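Side-chain contacts in MMACHC-like protein (PDB 5UJC), which binds cobalamin and probably strips the upper axial ligand from cyanocobalamin and alkylcobalamins, with a flavin or glutathione assisting the reaction: residues G33-A38 with M134-H139; A55-S60 with A141-Y146; G173-P178 with F184-V189. One frame throughout, in Å; residues are numbered along the deposited sequence.

How the contacts relate
All three contacts border the methylcobalamin pocket, and each contributes at least one residue to it; nearest atoms of the Thr136 and Phe186 side chains lie about 4 Å and 3 Å from the ligand. Contact 1 and contact 2 have centres about 9 Å apart and share the helix 134-140 region: Gly138 CA of contact 1 packs on Leu57 CD2 of contact 2 at 3.5 Å. Contacts 2 and 3 are closest, with centres about 7 Å apart, because strands 53-60 and 185-196 pair directly; Ser60 N lies 2.8 Å from Ala185 O. Between contacts 1 and 3, about 12 Å apart, Gln135 makes the bridge: its NE2 bonds Gly173 O at 3.0 Å and also reaches the bound methylcobalamin.

Contact 1 of 3, residues G33-A38 with M134-H139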
loop_
_atom_site.group_PDB
_atom_site.type_symbol
_atom_site.label_atom_id
_atom_site.label_comp_id
_atom_site.label_asym_id
_atom_site.label_seq_id
_atom_site.Cartn_x
_atom_site.Cartn_y
_atom_site.Cartn_z
ATOM N N GLY A 33 17.822 8.175 -1.318
ATOM C CA GLY A 33 18.236 9.362 -0.558
ATOM C C GLY A 33 17.058 10.228 -0.102
ATOM O O GLY A 33 17.098 10.843 0.983
ATOM N N SER A 34 16.010 10.287 -0.917
ATOM C CA SER A 34 14.824 11.060 -0.555
ATOM C C SER A 34 14.125 10.447 0.639
ATOM O O SER A 34 13.670 11.153 1.532
ATOM C CB SER A 34 13.870 11.150 -1.722
ATOM O OG SER A 34 14.481 11.809 -2.822
ATOM N N TYR A 35 14.060 9.127 0.668
ATOM C CA TYR A 35 13.507 8.430 1.812
ATOM C C TYR A 35 14.367 8.639 3.073
ATOM O O TYR A 35 13.848 8.958 4.149
ATOM C CB TYR A 35 13.381 6.932 1.503
ATOM C CG TYR A 35 12.874 6.104 2.663
ATOM C CD1 TYR A 35 11.512 5.935 2.885
ATOM C CD2 TYR A 35 13.766 5.488 3.546
ATOM C CE1 TYR A 35 11.052 5.184 3.928
ATOM C CE2 TYR A 35 13.315 4.704 4.579
ATOM C CZ TYR A 35 11.954 4.562 4.780
ATOM O OH TYR A 35 11.467 3.790 5.820
ATOM N N ASN A 36 15.662 8.457 2.934
ATOM C CA ASN A 36 16.556 8.587 4.082
ATOM C C ASN A 36 16.555 9.996 4.657
ATOM O O ASN A 36 16.663 10.170 5.868
ATOM C CB ASN A 36 17.959 8.152 3.718
ATOM C CG ASN A 36 18.098 6.643 3.617
ATOM O OD1 ASN A 36 17.240 5.892 4.092
ATOM N ND2 ASN A 36 19.207 6.190 3.039
ATOM N N GLU A 37 16.462 11.004 3.782
ATOM C CA GLU A 37 16.351 12.405 4.239
ATOM C C GLU A 37 15.081 12.602 5.086
ATOM O O GLU A 37 15.105 13.296 6.106
ATOM C CB GLU A 37 16.372 13.383 3.031
ATOM C CG GLU A 37 16.154 14.864 3.385
ATOM C CD GLU A 37 15.953 15.757 2.154
ATOM O OE1 GLU A 37 15.512 15.249 1.080
ATOM O OE2 GLU A 37 16.216 16.975 2.264
ATOM N N ALA A 38 13.983 11.959 4.676
ATOM C CA ALA A 38 12.723 12.129 5.348
ATOM C C ALA A 38 12.695 11.399 6.727
ATOM O O ALA A 38 12.256 11.978 7.724
ATOM C CB ALA A 38 11.587 11.647 4.478
ATOM N N MET A 134 6.002 2.927 4.514
ATOM C CA MET A 134 5.347 3.119 3.220
ATOM C C MET A 134 4.728 4.486 3.010
ATOM O O MET A 134 4.752 5.023 1.898
ATOM C CB MET A 134 4.272 2.055 3.029
ATOM C CG MET A 134 4.808 0.697 2.835
ATOM S SD MET A 134 5.783 0.574 1.341
ATOM C CE MET A 134 6.103 -1.169 1.297
ATOM N N GLN A 135 4.183 5.071 4.072
ATOM C CA GLN A 135 3.580 6.407 3.933
ATOM C C GLN A 135 4.639 7.455 3.648
ATOM O O GLN A 135 4.419 8.388 2.872
ATOM C CB GLN A 135 2.753 6.771 5.167
ATOM C CG GLN A 135 1.589 5.811 5.369
ATOM C CD GLN A 135 1.122 5.773 6.791
ATOM O OE1 GLN A 135 1.914 5.532 7.711
ATOM N NE2 GLN A 135 -0.169 6.031 7.000
ATOM N N THR A 136 5.822 7.271 4.221
ATOM C CA THR A 136 6.945 8.160 3.909
ATOM C C THR A 136 7.385 7.972 2.446
ATOM O O THR A 136 7.569 8.954 1.728
ATOM C CB THR A 136 8.107 7.938 4.879
ATOM O OG1 THR A 136 7.705 8.343 6.199
ATOM C CG2 THR A 136 9.324 8.740 4.482
ATOM N N CYS A 137 7.490 6.712 1.991
ATOM C CA CYS A 137 7.787 6.473 0.578
ATOM C C CYS A 137 6.757 7.160 -0.323
ATOM O O CYS A 137 7.101 7.753 -1.318
ATOM C CB CYS A 137 7.808 4.973 0.235
ATOM S SG CYS A 137 9.126 4.047 1.003
ATOM N N GLY A 138 5.485 7.014 0.015
ATOM C CA GLY A 138 4.432 7.580 -0.807
ATOM C C GLY A 138 4.517 9.078 -0.928
ATOM O O GLY A 138 4.222 9.662 -2.005
ATOM N N HIS A 139 4.916 9.724 0.158
ATOM C CA HIS A 139 5.022 11.179 0.153
ATOM C C HIS A 139 6.246 11.643 -0.674
ATOM O O HIS A 139 6.124 12.504 -1.564
ATOM C CB HIS A 139 5.113 11.686 1.587
ATOM C CG HIS A 139 4.905 13.163 1.727
ATOM N ND1 HIS A 139 3.673 13.713 1.977
ATOM C CD2 HIS A 139 5.770 14.196 1.638
ATOM C CE1 HIS A 139 3.786 15.026 2.057
ATOM N NE2 HIS A 139 5.052 15.345 1.852
#
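Tyr35 turns the CD1 and CE1 atoms of its ring to the side chains of Cys137 and Thr136. Cys137 SG lies 3.6 Å from Tyr35 CD1, and the line from this sulfur to the Tyr35 ring centroid runs 54° off the ring normal, which makes the sulfur-aromatic contact oblique. Thr136 presents its methyl: CG2 is 3.9 Å from Tyr35 CD1 and 3.7 Å from Ala38 CB, touching two successive turns of helix 32-39 at once. The Tyr35 and Thr136 side chains cross at about a right angle. No hydrogen bond joins the two segments; the touching atoms are ring carbons, methyls and the Cys137 sulfur. One shell out, the ring is positioned from its far end, where Tyr35 OH bonds Leu133 N just ahead of the second segment; CG anti to the backbone N (chi1 177°) sends the ring that way. The axes of the two short helical segments approach to 9.5 Å, with 121° between their directions. Ala38 and Thr136 line the cobalamin pocket, where Met134 N hydrogen-bonds the methylcobalamin. Phe30 of strand 25-31 touches both Tyr35 and Cys137, Val189 of strand 185-196 packs on Cys137, and Tyr146 of strand 145-147 lies against Thr136.

Contact 2 of 3, residues A55-S60 with A141-Y146; sequences ALLILS and AGAAFY
Leu57 and Leu59 meet Ala143 through methyl groups alone. Leu59 CD2 comes to 4.1 Å from Ala143 CB, and Leu57 CD2 to 4.3 Å from the same Ala143 CB, so one small methyl is approached by two leucines that stand two residues apart on strand 53-60. Their first torsions differ: Leu57 has CG anti to the backbone N (chi1 174°), whereas Leu59 holds CG between the backbone N and the carbonyl carbon (chi1 61°). Ala141 points its CB the same way but stays further off, 4.6 Å from Leu57 CD2. The buried surface is modest, 115 Å², in keeping with such light van der Waals contact.

Hydrogen bonds do not cross between the segments; they shape each one separately. Gly142, with phi 81°, closes helix 134-140 in a Schellman motif, and Ala144 is bonded through its backbone to Gly138, which together turn the chain so that Ala143 faces the strand. His139 ND1 accepts a hydrogen bond from Tyr146 N in strand 145-147. On the other side, Leu57 pairs with His28 of the neighbouring strand 25-31.

Tyr146 OH bonds the bound methylcobalamin, so the turn carries the chain from helix 134-140 into the strand that lines the pocket. A helix and its closing turn packed on an antiparallel sheet beside the bound methylcobalamin are consistent with the FMN-dependent nitroreductase clan in which this family is placed.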
loop_
_atom_site.group_PDB
_atom_site.type_symbol
_atom_site.label_atom_id
_atom_site.label_comp_id
_atom_site.label_asym_id
_atom_site.label_seq_id
_atom_site.Cartn_x
_atom_site.Cartn_y
_atom_site.Cartn_z
ATOM N N ALA A 55 14.464 3.266 -6.529
ATOM C CA ALA A 55 13.425 2.441 -5.923
ATOM C C ALA A 55 12.101 2.663 -6.645
ATOM O O ALA A 55 11.851 3.745 -7.204
ATOM C CB ALA A 55 13.279 2.773 -4.449
ATOM N N LEU A 56 11.237 1.640 -6.576
ATOM C CA LEU A 56 9.852 1.715 -7.067
ATOM C C LEU A 56 8.903 1.349 -5.958
ATOM O O LEU A 56 8.991 0.268 -5.388
ATOM C CB LEU A 56 9.611 0.777 -8.256
ATOM C CG LEU A 56 10.265 1.164 -9.570
ATOM C CD1 LEU A 56 10.062 0.021 -10.569
ATOM C CD2 LEU A 56 9.655 2.444 -10.116
ATOM N N LEU A 57 7.976 2.250 -5.688
ATOM C CA LEU A 57 6.874 1.998 -4.781
ATOM C C LEU A 57 5.694 1.448 -5.577
ATOM O O LEU A 57 5.226 2.097 -6.490
ATOM C CB LEU A 57 6.483 3.311 -4.097
ATOM C CG LEU A 57 5.243 3.287 -3.210
ATOM C CD1 LEU A 57 5.440 2.364 -2.017
ATOM C CD2 LEU A 57 4.871 4.690 -2.769
ATOM N N ILE A 58 5.165 0.313 -5.126
ATOM C CA ILE A 58 4.005 -0.329 -5.741
ATOM C C ILE A 58 2.835 -0.201 -4.767
ATOM O O ILE A 58 2.952 -0.563 -3.578
ATOM C CB ILE A 58 4.260 -1.825 -6.031
ATOM C CG1 ILE A 58 5.464 -1.986 -7.012
ATOM C CG2 ILE A 58 3.007 -2.453 -6.580
ATOM C CD1 ILE A 58 5.976 -3.409 -7.176
ATOM N N LEU A 59 1.739 0.372 -5.245
ATOM C CA LEU A 59 0.522 0.449 -4.446
ATOM C C LEU A 59 -0.625 -0.211 -5.162
ATOM O O LEU A 59 -0.569 -0.427 -6.397
ATOM C CB LEU A 59 0.214 1.868 -4.049
ATOM C CG LEU A 59 -0.042 2.913 -5.073
ATOM C CD1 LEU A 59 -1.480 2.828 -5.558
ATOM C CD2 LEU A 59 0.219 4.320 -4.501
ATOM N N SER A 60 -1.618 -0.624 -4.393
ATOM C CA SER A 60 -2.845 -1.190 -4.953
ATOM C C SER A 60 -3.982 -0.194 -4.897
ATOM O O SER A 60 -4.107 0.574 -3.945
ATOM C CB SER A 60 -3.220 -2.471 -4.205
ATOM O OG SER A 60 -3.339 -2.263 -2.815
ATOM N N ALA A 141 7.762 10.061 -2.962
ATOM C CA ALA A 141 7.581 9.675 -4.384
ATOM C C ALA A 141 6.485 10.484 -5.074
ATOM O O ALA A 141 6.283 10.350 -6.274
ATOM C CB ALA A 141 7.280 8.212 -4.499
ATOM N N GLY A 142 5.743 11.275 -4.300
ATOM C CA GLY A 142 4.640 12.086 -4.841
ATOM C C GLY A 142 3.348 11.324 -5.058
ATOM O O GLY A 142 2.431 11.843 -5.685
ATOM N N ALA A 143 3.286 10.082 -4.595
ATOM C CA ALA A 143 2.109 9.227 -4.830
ATOM C C ALA A 143 0.899 9.603 -4.012
ATOM O O ALA A 143 -0.231 9.516 -4.493
ATOM C CB ALA A 143 2.452 7.766 -4.589
ATOM N N ALA A 144 1.129 10.022 -2.767
ATOM C CA ALA A 144 0.043 10.316 -1.840
ATOM C C ALA A 144 0.596 11.207 -0.762
ATOM O O ALA A 144 1.702 10.989 -0.292
ATOM C CB ALA A 144 -0.503 9.022 -1.250
ATOM N N PHE A 145 -0.189 12.209 -0.362
ATOM C CA PHE A 145 0.220 13.163 0.673
ATOM C C PHE A 145 0.024 12.506 2.039
ATOM O O PHE A 145 -1.049 11.980 2.349
ATOM C CB PHE A 145 -0.603 14.425 0.566
ATOM C CG PHE A 145 0.003 15.595 1.278
ATOM C CD1 PHE A 145 -0.038 15.684 2.663
ATOM C CD2 PHE A 145 0.619 16.598 0.572
ATOM C CE1 PHE A 145 0.542 16.757 3.314
ATOM C CE2 PHE A 145 1.216 17.660 1.214
ATOM C CZ PHE A 145 1.169 17.739 2.594
ATOM N N TYR A 146 1.074 12.513 2.831
ATOM C CA TYR A 146 1.074 11.875 4.134
ATOM C C TYR A 146 0.765 12.925 5.223
ATOM O O TYR A 146 1.597 13.813 5.500
ATOM C CB TYR A 146 2.440 11.212 4.384
ATOM C CG TYR A 146 2.612 10.491 5.710
ATOM C CD1 TYR A 146 1.526 9.913 6.384
ATOM C CD2 TYR A 146 3.877 10.296 6.229
ATOM C CE1 TYR A 146 1.710 9.199 7.555
ATOM C CE2 TYR A 146 4.072 9.602 7.414
ATOM C CZ TYR A 146 2.975 9.057 8.081
ATOM O OH TYR A 146 3.137 8.338 9.265
#

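Contact 3 of 3, residues G173-P178 with F184-V189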
loop_
_atom_site.group_PDB
_atom_site.type_symbol
_atom_site.label_atom_id
_atom_site.label_comp_id
_atom_site.label_asym_id
_atom_site.label_seq_id
_atom_site.Cartn_x
_atom_site.Cartn_y
_atom_site.Cartn_z
ATOM N N GLY A 173 -0.534 8.487 11.418
ATOM C CA GLY A 173 -0.923 9.313 10.281
ATOM C C GLY A 173 -1.607 8.539 9.174
ATOM O O GLY A 173 -1.705 7.293 9.214
ATOM N N LEU A 174 -1.996 9.290 8.150
ATOM C CA LEU A 174 -2.828 8.805 7.058
ATOM C C LEU A 174 -2.385 9.449 5.774
ATOM O O LEU A 174 -2.234 10.676 5.701
ATOM C CB LEU A 174 -4.295 9.155 7.298
ATOM C CG LEU A 174 -5.287 8.800 6.180
ATOM C CD1 LEU A 174 -5.413 7.284 6.027
ATOM C CD2 LEU A 174 -6.642 9.420 6.480
ATOM N N SER A 175 -2.208 8.625 4.737
ATOM C CA SER A 175 -1.929 9.131 3.382
ATOM C C SER A 175 -3.193 9.152 2.563
ATOM O O SER A 175 -4.023 8.232 2.646
ATOM C CB SER A 175 -0.901 8.250 2.674
ATOM O OG SER A 175 0.317 8.252 3.370
ATOM N N LEU A 176 -3.324 10.180 1.714
ATOM C CA LEU A 176 -4.452 10.284 0.806
ATOM C C LEU A 176 -3.983 10.471 -0.620
ATOM O O LEU A 176 -3.160 11.340 -0.929
ATOM C CB LEU A 176 -5.404 11.433 1.225
ATOM C CG LEU A 176 -6.134 11.226 2.566
ATOM C CD1 LEU A 176 -6.828 12.497 3.007
ATOM C CD2 LEU A 176 -7.122 10.062 2.499
ATOM N N HIS A 177 -4.506 9.609 -1.476
ATOM C CA HIS A 177 -4.152 9.527 -2.879
ATOM C C HIS A 177 -5.021 10.507 -3.691
ATOM O O HIS A 177 -6.192 10.692 -3.385
ATOM C CB HIS A 177 -4.393 8.082 -3.314
ATOM C CG HIS A 177 -3.886 7.740 -4.679
ATOM N ND1 HIS A 177 -4.503 8.150 -5.837
ATOM C CD2 HIS A 177 -2.836 6.981 -5.062
ATOM C CE1 HIS A 177 -3.833 7.685 -6.880
ATOM N NE2 HIS A 177 -2.820 6.966 -6.432
ATOM N N PRO A 178 -4.450 11.118 -4.733
ATOM C CA PRO A 178 -5.200 12.142 -5.480
ATOM C C PRO A 178 -6.412 11.625 -6.279
ATOM O O PRO A 178 -7.300 12.418 -6.661
ATOM C CB PRO A 178 -4.139 12.737 -6.414
ATOM C CG PRO A 178 -3.095 11.709 -6.531
ATOM C CD PRO A 178 -3.063 11.009 -5.211
ATOM N N PHE A 184 -7.055 2.751 -1.230
ATOM C CA PHE A 184 -5.849 2.197 -1.821
ATOM C C PHE A 184 -4.986 1.663 -0.671
ATOM O O PHE A 184 -5.285 1.927 0.503
ATOM C CB PHE A 184 -5.061 3.287 -2.610
ATOM C CG PHE A 184 -4.191 4.165 -1.738
ATOM C CD1 PHE A 184 -4.733 5.210 -0.989
ATOM C CD2 PHE A 184 -2.834 3.944 -1.659
ATOM C CE1 PHE A 184 -3.923 5.982 -0.156
ATOM C CE2 PHE A 184 -2.021 4.707 -0.816
ATOM C CZ PHE A 184 -2.570 5.735 -0.074
ATOM N N ALA A 185 -3.907 0.948 -1.006
ATOM C CA ALA A 185 -2.928 0.554 -0.015
ATOM C C ALA A 185 -1.550 0.531 -0.604
ATOM O O ALA A 185 -1.377 0.253 -1.785
ATOM C CB ALA A 185 -3.273 -0.817 0.546
ATOM N N PHE A 186 -0.551 0.776 0.239
ATOM C CA PHE A 186 0.830 0.545 -0.169
ATOM C C PHE A 186 1.116 -0.955 -0.090
ATOM O O PHE A 186 0.604 -1.628 0.774
ATOM C CB PHE A 186 1.778 1.322 0.720
ATOM C CG PHE A 186 1.556 2.800 0.676
ATOM C CD1 PHE A 186 1.919 3.531 -0.458
ATOM C CD2 PHE A 186 0.932 3.469 1.727
ATOM C CE1 PHE A 186 1.725 4.910 -0.491
ATOM C CE2 PHE A 186 0.764 4.849 1.692
ATOM C CZ PHE A 186 1.142 5.555 0.601
ATOM N N ARG A 187 1.888 -1.477 -1.025
ATOM C CA ARG A 187 2.139 -2.925 -1.055
ATOM C C ARG A 187 3.616 -3.280 -0.942
ATOM O O ARG A 187 3.990 -4.089 -0.084
ATOM C CB ARG A 187 1.502 -3.584 -2.303
ATOM C CG ARG A 187 -0.026 -3.494 -2.297
ATOM C CD ARG A 187 -0.638 -4.262 -1.136
ATOM N NE ARG A 187 -2.094 -4.167 -1.098
ATOM C CZ ARG A 187 -2.824 -4.573 -0.075
ATOM N NH1 ARG A 187 -2.257 -5.258 0.929
ATOM N NH2 ARG A 187 -4.131 -4.327 -0.052
ATOM N N SER A 188 4.446 -2.771 -1.842
ATOM C CA SER A 188 5.840 -3.203 -1.887
ATOM C C SER A 188 6.736 -2.091 -2.384
ATOM O O SER A 188 6.300 -1.189 -3.097
ATOM C CB SER A 188 6.031 -4.448 -2.803
ATOM O OG SER A 188 5.218 -5.532 -2.406
ATOM N N VAL A 189 8.004 -2.166 -2.006
ATOM C CA VAL A 189 9.027 -1.353 -2.599
ATOM C C VAL A 189 10.105 -2.261 -3.170
ATOM O O VAL A 189 10.556 -3.198 -2.510
ATOM C CB VAL A 189 9.654 -0.383 -1.574
ATOM C CG1 VAL A 189 10.935 0.228 -2.120
ATOM C CG2 VAL A 189 8.660 0.716 -1.176
#
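Phe184, Ser175 and His177 bury the most surface here, and the Phe184 ring meets both others. His177 CB sits over one face of that ring, 4.1 Å from the Phe184 centroid and 27° off its normal, a CH-pi contact; Phe184 CG, between its backbone N and carbonyl carbon (chi1 82°), swings the ring there. The His177 imidazole turns its edge to the face of Phe184, an edge-to-face pair with centroids 5.5 Å apart and planes at 52°. At the ring's edge Ser175 O lies 3.6 Å from Phe184 CE1. Ser175 OG lies 3.8 Å from Phe186 CE2, also at a ring edge. Phe184 CE2 stands over a face of Phe186, 3.5 Å above its plane but offset toward the rim. Trimming Phe184 to an alanine would probably leave His177 CB without its aromatic face and Phe186 freer to turn. His177 NE2 bonds Glu26 OE1 and ND1 bonds Ile179 N, fixing the imidazole's rotation; Ser175 N and Phe186 O hydrogen-bond the methylcobalamin. Strand 174-176 pairs with 145-147; strand 185-196, interrupted by a classic beta bulge where Arg187 and Ser188 stand opposite Ile58, runs between 53-60 and 117-120; Gln135 of helix 134-140 touches both Ser175 and Phe186.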